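Local coordinates for Lmo0181 protein (Listeria monocytogenes serovar 1/2a, PDB 5F7V) that binds the cyclic glucan cycloalternan as a membrane-anchored lipoprotein, probably handing it to an ABC transporter for uptake, at residues Y17-A22 with A71-Y76; Y111-Y116 with F280-I285; T201-P206 with K384-S389. One frame throughout, in Å; residues are numbered along the deposited sequence. Where two conformers were deposited one is given.

Contact 1: Y17-A22 with A71-Y76. With GLC (alpha-D-glucopyranose), chain B; GLC (alpha-D-glucopyranose), chain C.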
loop_
_atom_site.group_PDB
_atom_site.type_symbol
_atom_site.label_atom_id
_atom_site.label_comp_id
_atom_site.label_asym_id
_atom_site.label_seq_id
_atom_site.Cartn_x
_atom_site.Cartn_y
_atom_site.Cartn_z
ATOM N N TYR A 17 6.975 -6.642 19.198
ATOM C CA TYR A 17 6.780 -6.431 17.752
ATOM C C TYR A 17 5.602 -5.509 17.577
ATOM O O TYR A 17 4.527 -5.827 18.055
ATOM C CB TYR A 17 6.568 -7.766 17.020
ATOM C CG TYR A 17 6.231 -7.595 15.540
ATOM C CD1 TYR A 17 7.027 -6.794 14.723
ATOM C CD2 TYR A 17 5.120 -8.224 14.983
ATOM C CE1 TYR A 17 6.736 -6.627 13.392
ATOM C CE2 TYR A 17 4.844 -8.085 13.640
ATOM C CZ TYR A 17 5.637 -7.276 12.867
ATOM O OH TYR A 17 5.354 -7.053 11.524
ATOM N N TYR A 18 5.842 -4.355 16.966
ATOM C CA TYR A 18 4.826 -3.317 16.729
ATOM C C TYR A 18 4.485 -3.401 15.254
ATOM O O TYR A 18 5.398 -3.485 14.416
ATOM C CB TYR A 18 5.467 -2.006 17.109
ATOM C CG TYR A 18 4.703 -0.798 17.529
ATOM C CD1 TYR A 18 4.393 -0.515 18.851
ATOM C CD2 TYR A 18 4.376 0.149 16.569
ATOM C CE1 TYR A 18 3.730 0.645 19.200
ATOM C CE2 TYR A 18 3.703 1.312 16.874
ATOM C CZ TYR A 18 3.381 1.569 18.197
ATOM O OH TYR A 18 2.715 2.770 18.376
ATOM N N GLN A 19 3.201 -3.458 14.907
ATOM C CA GLN A 19 2.827 -3.609 13.482
ATOM C C GLN A 19 1.453 -3.029 13.174
ATOM O O GLN A 19 0.685 -2.709 14.081
ATOM C CB GLN A 19 2.921 -5.087 13.091
ATOM C CG GLN A 19 1.817 -5.972 13.674
ATOM C CD GLN A 19 0.612 -6.064 12.751
ATOM O OE1 GLN A 19 0.748 -6.377 11.570
ATOM N NE2 GLN A 19 -0.567 -5.830 13.307
ATOM N N PHE A 20 1.177 -2.916 11.885
ATOM C CA PHE A 20 -0.081 -2.418 11.353
ATOM C C PHE A 20 -0.759 -3.298 10.337
ATOM O O PHE A 20 -1.955 -3.192 10.200
ATOM C CB PHE A 20 0.070 -1.022 10.711
ATOM C CG PHE A 20 1.020 -1.014 9.548
ATOM C CD1 PHE A 20 0.602 -1.358 8.260
ATOM C CD2 PHE A 20 2.343 -0.714 9.753
ATOM C CE1 PHE A 20 1.545 -1.419 7.236
ATOM C CE2 PHE A 20 3.258 -0.732 8.738
ATOM C CZ PHE A 20 2.867 -1.098 7.466
ATOM N N SER A 21 -0.031 -4.139 9.593
ATOM C CA SER A 21 -0.659 -4.688 8.391
ATOM C C SER A 21 -1.606 -5.861 8.615
ATOM O O SER A 21 -2.431 -6.114 7.758
ATOM C CB SER A 21 0.413 -5.058 7.366
ATOM O OG SER A 21 1.177 -6.195 7.732
ATOM N N ALA A 22 -1.462 -6.550 9.745
ATOM C CA ALA A 22 -2.436 -7.558 10.154
ATOM C C ALA A 22 -3.519 -6.865 11.002
ATOM O O ALA A 22 -3.219 -6.026 11.893
ATOM C CB ALA A 22 -1.810 -8.606 11.059
ATOM N N ALA A 71 11.257 -4.982 17.507
ATOM C CA ALA A 71 11.060 -5.174 16.086
ATOM C C ALA A 71 9.827 -4.360 15.716
ATOM O O ALA A 71 8.881 -4.294 16.497
ATOM C CB ALA A 71 10.861 -6.636 15.771
ATOM N N PHE A 72 9.799 -3.770 14.524
ATOM C CA PHE A 72 8.622 -3.029 14.111
ATOM C C PHE A 72 8.497 -2.989 12.608
ATOM O O PHE A 72 9.480 -3.004 11.881
ATOM C CB PHE A 72 8.595 -1.614 14.716
ATOM C CG PHE A 72 9.846 -0.811 14.556
ATOM C CD1 PHE A 72 10.058 -0.023 13.461
ATOM C CD2 PHE A 72 10.828 -0.850 15.545
ATOM C CE1 PHE A 72 11.211 0.739 13.349
ATOM C CE2 PHE A 72 11.984 -0.078 15.431
ATOM C CZ PHE A 72 12.161 0.737 14.326
ATOM N N GLU A 73 7.249 -2.918 12.190
ATOM C CA GLU A 73 6.888 -2.900 10.779
ATOM C C GLU A 73 7.088 -1.511 10.191
ATOM O O GLU A 73 6.805 -0.495 10.823
ATOM C CB GLU A 73 5.441 -3.323 10.628
ATOM C CG GLU A 73 5.146 -3.920 9.285
ATOM C CD GLU A 73 3.765 -4.485 9.179
ATOM O OE1 GLU A 73 2.847 -4.004 9.878
ATOM O OE2 GLU A 73 3.564 -5.411 8.354
ATOM N N LEU A 74 7.548 -1.482 8.948
ATOM C CA LEU A 74 7.674 -0.235 8.149
ATOM C C LEU A 74 7.188 -0.546 6.775
ATOM O O LEU A 74 7.280 -1.652 6.315
ATOM C CB LEU A 74 9.107 0.268 8.040
ATOM C CG LEU A 74 9.699 0.722 9.371
ATOM C CD1 LEU A 74 11.188 0.980 9.188
ATOM C CD2 LEU A 74 9.020 1.922 9.957
ATOM N N ASN A 75 6.611 0.474 6.151
ATOM C CA ASN A 75 6.261 0.400 4.737
ATOM C C ASN A 75 7.379 0.993 3.888
ATOM O O ASN A 75 8.287 1.670 4.363
ATOM C CB ASN A 75 4.858 0.987 4.469
ATOM C CG ASN A 75 4.735 2.450 4.774
ATOM O OD1 ASN A 75 5.651 3.068 5.248
ATOM N ND2 ASN A 75 3.559 2.961 4.532
ATOM N N TYR A 76 7.278 0.745 2.586
ATOM C CA TYR A 76 8.266 1.211 1.635
ATOM C C TYR A 76 8.405 2.715 1.748
ATOM O O TYR A 76 9.511 3.232 1.804
ATOM C CB TYR A 76 7.792 0.796 0.239
ATOM C CG TYR A 76 8.814 0.768 -0.894
ATOM C CD1 TYR A 76 9.849 1.690 -1.030
ATOM C CD2 TYR A 76 8.688 -0.181 -1.888
ATOM C CE1 TYR A 76 10.723 1.614 -2.090
ATOM C CE2 TYR A 76 9.580 -0.288 -2.938
ATOM C CZ TYR A 76 10.591 0.639 -3.036
ATOM O OH TYR A 76 11.469 0.572 -4.087
HETATM C C1 GLC B . -4.612 0.210 5.173
HETATM C C2 GLC B . -3.244 0.294 4.522
HETATM C C3 GLC B . -2.624 -1.078 4.318
HETATM C C4 GLC B . -2.578 -1.784 5.658
HETATM C C5 GLC B . -4.016 -1.903 6.179
HETATM C C6 GLC B . -4.102 -2.667 7.494
HETATM O O2 GLC B . -3.372 0.977 3.276
HETATM O O3 GLC B . -1.261 -0.938 3.925
HETATM O O4 GLC B . -1.929 -3.054 5.548
HETATM O O5 GLC B . -4.538 -0.584 6.350
HETATM O O6 GLC B . -3.527 -1.847 8.511
HETATM C C1 GLC C . -0.968 -1.218 2.571
HETATM C C2 GLC C . 0.403 -1.848 2.477
HETATM C C3 GLC C . 1.474 -0.825 2.810
HETATM C C4 GLC C . 1.288 0.437 1.977
HETATM C C5 GLC C . -0.117 0.992 2.170
HETATM C C6 GLC C . -0.413 2.185 1.271
HETATM O O2 GLC C . 0.456 -2.965 3.372
HETATM O O3 GLC C . 2.736 -1.411 2.504
HETATM O O4 GLC C . 2.206 1.419 2.467
HETATM O O5 GLC C . -1.073 -0.027 1.801
HETATM O O6 GLC C . -1.824 2.435 1.462
#
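Glu73 is the polar centre: its carboxylate reaches across from strand 71-75 and ties down the turn after strand 13-19. CG stands anti to the backbone N (chi1 -154°) and the chain runs on extended. Phe20 N meets Glu73 OE1 at 2.8 Å, nearly along the C-O axis, and Ser21 N takes its syn lone pair at 2.9 Å. Glu73 OE2 accepts from Ser21 OG at 2.6 Å on its own syn side. Glu73 OE1 lies 3.3 Å above the centre of the Phe20 ring. Glu125 brings a like charge close to OE2, which would tend to raise the pKa of one acid. Gln19 closes a two-way amide pairing with Ala22, OE1 accepting from Ala22 N and NE2 giving to Ala22 O. Phe20 O accepts from O6 of glucose B, and Asn75 ND2 donates to O4 of glucose C while its OD1 pairs with Thr78. The strands are parallel neighbours in the solute-binding-protein sheet, their ends lining the glycan pocket: Tyr18 N bonds Ala71 O, and Glu73 N bonds Tyr18 O at 3.0 Å. Strand 43-49 flanks strand 13-19, strand 278-287 adjoins strand 71-75, and helix 52-64 packs on Tyr18 and Phe72.

Contact 2: Y111-Y116 with F280-I285. With GLC (alpha-D-glucopyranose), chain C.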
loop_
_atom_site.group_PDB
_atom_site.type_symbol
_atom_site.label_atom_id
_atom_site.label_comp_id
_atom_site.label_asym_id
_atom_site.label_seq_id
_atom_site.Cartn_x
_atom_site.Cartn_y
_atom_site.Cartn_z
ATOM N N TYR A 111 12.626 -6.763 -1.511
ATOM C CA TYR A 111 13.824 -6.866 -0.653
ATOM C C TYR A 111 14.606 -5.564 -0.670
ATOM O O TYR A 111 15.058 -5.060 0.389
ATOM C CB TYR A 111 14.690 -8.046 -1.119
ATOM C CG TYR A 111 15.872 -8.345 -0.238
ATOM C CD1 TYR A 111 15.718 -8.815 1.064
ATOM C CD2 TYR A 111 17.162 -8.132 -0.676
ATOM C CE1 TYR A 111 16.796 -9.096 1.889
ATOM C CE2 TYR A 111 18.253 -8.408 0.139
ATOM C CZ TYR A 111 18.057 -8.893 1.415
ATOM O OH TYR A 111 19.089 -9.183 2.288
ATOM N N ASP A 112 14.788 -5.009 -1.864
ATOM C CA ASP A 112 15.575 -3.785 -2.038
ATOM C C ASP A 112 14.953 -2.547 -1.386
ATOM O O ASP A 112 15.650 -1.548 -1.152
ATOM C CB ASP A 112 15.816 -3.497 -3.518
ATOM C CG ASP A 112 16.756 -4.482 -4.205
ATOM O OD1 ASP A 112 17.446 -5.271 -3.510
ATOM O OD2 ASP A 112 16.756 -4.437 -5.461
ATOM N N ALA A 113 13.659 -2.595 -1.108
ATOM C CA ALA A 113 12.953 -1.464 -0.511
ATOM C C ALA A 113 13.501 -1.080 0.846
ATOM O O ALA A 113 13.302 0.069 1.284
ATOM C CB ALA A 113 11.470 -1.793 -0.385
ATOM N N PHE A 114 14.207 -2.010 1.494
ATOM C CA PHE A 114 14.665 -1.841 2.862
ATOM C C PHE A 114 16.168 -1.739 2.950
ATOM O O PHE A 114 16.745 -2.031 3.979
ATOM C CB PHE A 114 14.061 -2.905 3.789
ATOM C CG PHE A 114 12.561 -2.880 3.711
ATOM C CD1 PHE A 114 11.856 -1.890 4.356
ATOM C CD2 PHE A 114 11.866 -3.782 2.921
ATOM C CE1 PHE A 114 10.496 -1.773 4.220
ATOM C CE2 PHE A 114 10.521 -3.679 2.785
ATOM C CZ PHE A 114 9.837 -2.661 3.416
ATOM N N LYS A 115 16.764 -1.317 1.848
ATOM C CA LYS A 115 18.188 -1.032 1.783
ATOM C C LYS A 115 18.391 0.484 1.788
ATOM O O LYS A 115 17.644 1.208 1.117
ATOM C CB LYS A 115 18.759 -1.661 0.512
ATOM C CG LYS A 115 20.265 -1.685 0.321
ATOM C CD LYS A 115 20.691 -2.503 -0.895
ATOM C CE LYS A 115 19.668 -3.436 -1.543
ATOM N NZ LYS A 115 19.360 -4.800 -0.994
ATOM N N TYR A 116 19.363 0.927 2.567
ATOM C CA TYR A 116 19.727 2.325 2.682
ATOM C C TYR A 116 21.249 2.397 2.721
ATOM O O TYR A 116 21.887 1.681 3.492
ATOM C CB TYR A 116 19.136 2.944 3.946
ATOM C CG TYR A 116 19.648 4.335 4.239
ATOM C CD1 TYR A 116 19.306 5.406 3.420
ATOM C CD2 TYR A 116 20.456 4.574 5.334
ATOM C CE1 TYR A 116 19.748 6.691 3.683
ATOM C CE2 TYR A 116 20.919 5.855 5.602
ATOM C CZ TYR A 116 20.568 6.905 4.766
ATOM O OH TYR A 116 21.014 8.187 5.050
ATOM N N PHE A 280 3.198 -0.493 -6.371
ATOM C CA PHE A 280 4.001 -1.548 -5.747
ATOM C C PHE A 280 4.334 -1.089 -4.343
ATOM O O PHE A 280 4.984 -0.073 -4.142
ATOM C CB PHE A 280 5.280 -1.812 -6.540
ATOM C CG PHE A 280 6.092 -2.944 -5.976
ATOM C CD1 PHE A 280 5.822 -4.254 -6.372
ATOM C CD2 PHE A 280 7.055 -2.709 -5.011
ATOM C CE1 PHE A 280 6.566 -5.298 -5.849
ATOM C CE2 PHE A 280 7.772 -3.758 -4.469
ATOM C CZ PHE A 280 7.510 -5.018 -4.899
ATOM N N PHE A 281 3.868 -1.868 -3.390
ATOM C CA PHE A 281 4.087 -1.585 -1.966
ATOM C C PHE A 281 4.793 -2.771 -1.348
ATOM O O PHE A 281 4.690 -3.886 -1.810
ATOM C CB PHE A 281 2.740 -1.298 -1.297
ATOM C CG PHE A 281 2.099 -0.024 -1.751
ATOM C CD1 PHE A 281 2.764 1.188 -1.585
ATOM C CD2 PHE A 281 0.832 -0.026 -2.272
ATOM C CE1 PHE A 281 2.178 2.357 -2.010
ATOM C CE2 PHE A 281 0.249 1.151 -2.704
ATOM C CZ PHE A 281 0.914 2.344 -2.561
ATOM N N ALA A 282 5.482 -2.522 -0.252
ATOM C CA ALA A 282 6.127 -3.585 0.502
ATOM C C ALA A 282 6.238 -3.232 1.947
ATOM O O ALA A 282 6.474 -2.072 2.272
ATOM C CB ALA A 282 7.517 -3.895 -0.025
ATOM N N ASN A 283 6.035 -4.213 2.813
ATOM C CA ASN A 283 6.287 -4.036 4.242
ATOM C C ASN A 283 7.507 -4.809 4.665
ATOM O O ASN A 283 7.754 -5.890 4.130
ATOM C CB ASN A 283 5.072 -4.524 5.013
ATOM C CG ASN A 283 3.842 -3.685 4.672
ATOM O OD1 ASN A 283 3.921 -2.472 4.652
ATOM N ND2 ASN A 283 2.700 -4.336 4.434
ATOM N N GLY A 284 8.220 -4.258 5.627
ATOM C CA GLY A 284 9.454 -4.835 6.149
ATOM C C GLY A 284 9.450 -4.742 7.645
ATOM O O GLY A 284 8.706 -3.948 8.227
ATOM N N ILE A 285 10.289 -5.538 8.276
ATOM C CA ILE A 285 10.458 -5.495 9.729
ATOM C C ILE A 285 11.877 -5.059 10.003
ATOM O O ILE A 285 12.843 -5.630 9.510
ATOM C CB ILE A 285 10.125 -6.839 10.367
ATOM C CG1 ILE A 285 8.676 -7.200 10.079
ATOM C CG2 ILE A 285 10.442 -6.804 11.837
ATOM C CD1 ILE A 285 8.278 -8.588 10.534
HETATM C C1 GLC C . -0.968 -1.218 2.571
HETATM C C2 GLC C . 0.403 -1.848 2.477
HETATM C C3 GLC C . 1.474 -0.825 2.810
HETATM C C4 GLC C . 1.288 0.437 1.977
HETATM C C5 GLC C . -0.117 0.992 2.170
HETATM C C6 GLC C . -0.413 2.185 1.271
HETATM O O2 GLC C . 0.456 -2.965 3.372
HETATM O O3 GLC C . 2.736 -1.411 2.504
HETATM O O4 GLC C . 2.206 1.419 2.467
HETATM O O5 GLC C . -1.073 -0.027 1.801
HETATM O O6 GLC C . -1.824 2.435 1.462
#
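The ring of Phe114 lies against bare backbone. Its tip, CZ, comes within 3.2 Å of Gly284 N, and Gly284 CA sits over one face, 3.7 Å from the ring centroid and 20° off the normal, a CH-pi contact. With no side chain on Gly284, the ring settles directly on the backbone. The opposite face is backed by the CB of the neighbouring Ala113, so the ring is held between its own chain and the strand. At the ring edge lies the carbonyl of Ala282, whose CB touches CE2 at 4.1 Å; Ala113 CB and Ala282 CB meet more loosely.

One step out, a type I turn from Asp112 to Lys115 sets the ring's position, with Lys115 N bonded to Asp112 O and a salt bridge from Lys115 NZ to Asp112 OD1. The first torsion of Phe114 (chi1 -56°) puts CG anti to the carbonyl carbon, aiming the ring at the strand, and Phe79 meets it edge-to-face.

On the strand, Asn283 turns its CB away from Phe114, and its amide reaches glucose C. Its OD1 accepts from O3 of glucose C at 2.7 Å, and ND2 donates to O2 at 2.8 Å, so one amide grips two adjacent hydroxyls. Phe281, two residues earlier, lays its ring face against the same glucose, with C6 4.0 Å above its centre. An aromatic platform beside a bidentate amide is a recurrent sugar-binding arrangement, here built into the glycan pocket of a periplasmic-binding-protein-like fold.

Contact 3: T201-P206 with K384-S389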
loop_
_atom_site.group_PDB
_atom_site.type_symbol
_atom_site.label_atom_id
_atom_site.label_comp_id
_atom_site.label_asym_id
_atom_site.label_seq_id
_atom_site.Cartn_x
_atom_site.Cartn_y
_atom_site.Cartn_z
ATOM N N THR A 201 10.915 18.938 -8.028
ATOM C CA THR A 201 9.606 18.342 -8.226
ATOM C C THR A 201 8.979 18.884 -9.504
ATOM O O THR A 201 9.054 20.064 -9.829
ATOM C CB THR A 201 8.682 18.553 -7.019
ATOM O OG1 THR A 201 7.399 18.006 -7.298
ATOM C CG2 THR A 201 8.472 19.998 -6.665
ATOM N N THR A 202 8.314 17.995 -10.228
ATOM C CA THR A 202 7.502 18.390 -11.385
ATOM C C THR A 202 6.049 18.037 -11.099
ATOM O O THR A 202 5.286 17.741 -12.032
ATOM C CB THR A 202 8.030 17.745 -12.666
ATOM O OG1 THR A 202 8.190 16.356 -12.395
ATOM C CG2 THR A 202 9.355 18.384 -12.981
ATOM N N ILE A 203 5.625 18.102 -9.835
ATOM C CA ILE A 203 4.276 17.688 -9.452
ATOM C C ILE A 203 3.189 18.511 -10.122
ATOM O O ILE A 203 2.074 18.014 -10.348
ATOM C CB ILE A 203 4.132 17.673 -7.901
ATOM C CG1 ILE A 203 2.856 16.920 -7.508
ATOM C CG2 ILE A 203 4.159 19.052 -7.291
ATOM C CD1 ILE A 203 2.731 16.611 -6.043
ATOM N N ASN A 204 3.493 19.755 -10.458
ATOM C CA ASN A 204 2.565 20.667 -11.110
ATOM C C ASN A 204 2.695 20.731 -12.631
ATOM O O ASN A 204 2.309 21.740 -13.183
ATOM C CB ASN A 204 2.631 22.041 -10.456
ATOM C CG ASN A 204 3.962 22.702 -10.658
ATOM O OD1 ASN A 204 4.984 22.018 -10.777
ATOM N ND2 ASN A 204 3.962 24.022 -10.689
ATOM N N SER A 205 3.212 19.690 -13.262
ATOM C CA SER A 205 3.196 19.660 -14.740
ATOM C C SER A 205 1.789 19.681 -15.319
ATOM O O SER A 205 0.840 19.286 -14.657
ATOM C CB SER A 205 3.935 18.412 -15.195
ATOM O OG SER A 205 3.141 17.271 -14.850
ATOM N N PRO A 206 1.621 20.095 -16.584
ATOM C CA PRO A 206 0.308 20.095 -17.189
ATOM C C PRO A 206 -0.325 18.724 -17.291
ATOM O O PRO A 206 -1.539 18.588 -17.077
ATOM C CB PRO A 206 0.509 20.725 -18.579
ATOM C CG PRO A 206 1.929 21.010 -18.699
ATOM C CD PRO A 206 2.665 20.694 -17.434
ATOM N N LYS A 384 -4.496 24.913 -8.448
ATOM C CA LYS A 384 -4.025 25.563 -7.222
ATOM C C LYS A 384 -3.453 24.531 -6.261
ATOM O O LYS A 384 -2.421 24.765 -5.616
ATOM C CB LYS A 384 -5.138 26.349 -6.540
ATOM C CG LYS A 384 -5.476 27.626 -7.306
ATOM C CD LYS A 384 -6.496 28.472 -6.545
ATOM C CE LYS A 384 -7.846 27.794 -6.426
ATOM N NZ LYS A 384 -8.857 28.750 -5.916
ATOM N N ALA A 385 -4.071 23.374 -6.154
ATOM C CA ALA A 385 -3.573 22.340 -5.292
ATOM C C ALA A 385 -2.162 21.902 -5.672
ATOM O O ALA A 385 -1.335 21.695 -4.791
ATOM C CB ALA A 385 -4.503 21.133 -5.298
ATOM N N LEU A 386 -1.924 21.747 -6.968
ATOM C CA LEU A 386 -0.613 21.322 -7.446
ATOM C C LEU A 386 0.417 22.424 -7.320
ATOM O O LEU A 386 1.583 22.108 -7.015
ATOM C CB LEU A 386 -0.739 20.755 -8.851
ATOM C CG LEU A 386 -1.508 19.446 -8.890
ATOM C CD1 LEU A 386 -1.798 19.087 -10.318
ATOM C CD2 LEU A 386 -0.785 18.299 -8.189
ATOM N N LYS A 387 0.048 23.681 -7.559
ATOM C CA LYS A 387 0.969 24.799 -7.342
ATOM C C LYS A 387 1.371 24.830 -5.889
ATOM O O LYS A 387 2.561 24.914 -5.543
ATOM C CB LYS A 387 0.328 26.116 -7.722
ATOM C CG LYS A 387 1.210 27.307 -7.435
ATOM C CD LYS A 387 0.488 28.644 -7.655
ATOM C CE LYS A 387 1.417 29.855 -7.567
ATOM N NZ LYS A 387 2.084 29.969 -6.264
ATOM N N ASN A 388 0.390 24.754 -4.996
ATOM C CA ASN A 388 0.688 24.804 -3.556
ATOM C C ASN A 388 1.554 23.639 -3.110
ATOM O O ASN A 388 2.446 23.816 -2.289
ATOM C CB ASN A 388 -0.626 24.854 -2.787
ATOM C CG ASN A 388 -1.382 26.144 -3.015
ATOM O OD1 ASN A 388 -0.874 27.132 -3.549
ATOM N ND2 ASN A 388 -2.631 26.134 -2.614
ATOM N N SER A 389 1.279 22.465 -3.665
ATOM C CA SER A 389 2.080 21.287 -3.363
ATOM C C SER A 389 3.511 21.419 -3.877
ATOM O O SER A 389 4.429 21.003 -3.190
ATOM C CB SER A 389 1.453 20.044 -3.975
ATOM O OG SER A 389 0.178 19.764 -3.426
#
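An ST turn followed by a type I turn, ending in the Ser205 N-cap of helix 206-220, packs on one side of helix 382-397, near the C-terminus of this solute-binding-protein fold. Leu386 carries most of it from the helix. Its CB rests 3.9 Å from Asn204 CB and almost as near to Asn204 CA. CG, set anti to the carbonyl carbon (chi1 -68°), comes alongside the carbonyl oxygen of Ile203. There the side chain forks: CD1 stays 4.0 Å from Ile203 O, while CD2 moves in to 3.6 Å from that oxygen and also touches Ile203 CG1. Beyond the loop, the same leucine packs on Val209 and Leu212 of helix 206-220, on Phe182 of helix 179-187 and on Phe372 of helix 361-376, so it plugs a junction of several helices.

Ile203 comes from the other side, crossing Leu386 obliquely. Its CG1 is anti to the backbone N, which turns that branch toward CD2 of Leu386, and the CD1 tip carries on to Ser389 CB at 4.2 Å. The other branch, CG2, lies near Leu386 O. Asn204 contributes mainly its CB, which sits against the same carbonyl.

The loop is shaped by its own bonds. In the ST turn Thr201 OG1 accepts from Ile203 N, and Ser205 N closes the type I turn on Thr202 O. Ile203 O, the atom Leu386 leans on, is bonded by Asn208 ND2, and Ser205 makes its cap through OG to Asn208 N. On the helix side, Ser389 OG turns back to bond Ala385 O at 2.8 Å from above the carbonyl plane, sharing that oxygen with Ser389 N.

How the contacts relate
Contacts 1 and 2 belong together in the sheet: strands 71-75 and 278-287 are neighbours, Leu74 N lies 2.8 Å from Gly284 O in a probable hydrogen bond, and both contacts reach glucose C. Contact 3 stands apart, its centre 32 Å from that of contact 1 and 28 Å from that of contact 2, between a loop and one helix, with no touch to contact 1 or 2. All three are largely buried, but only contact 3 includes an exposed residue, Lys387, among those that touch. Their chemistry follows: charge and backbone amides in contact 1, an aromatic ring on glycine backbone in contact 2, and aliphatic branches against carbonyls in contact 3.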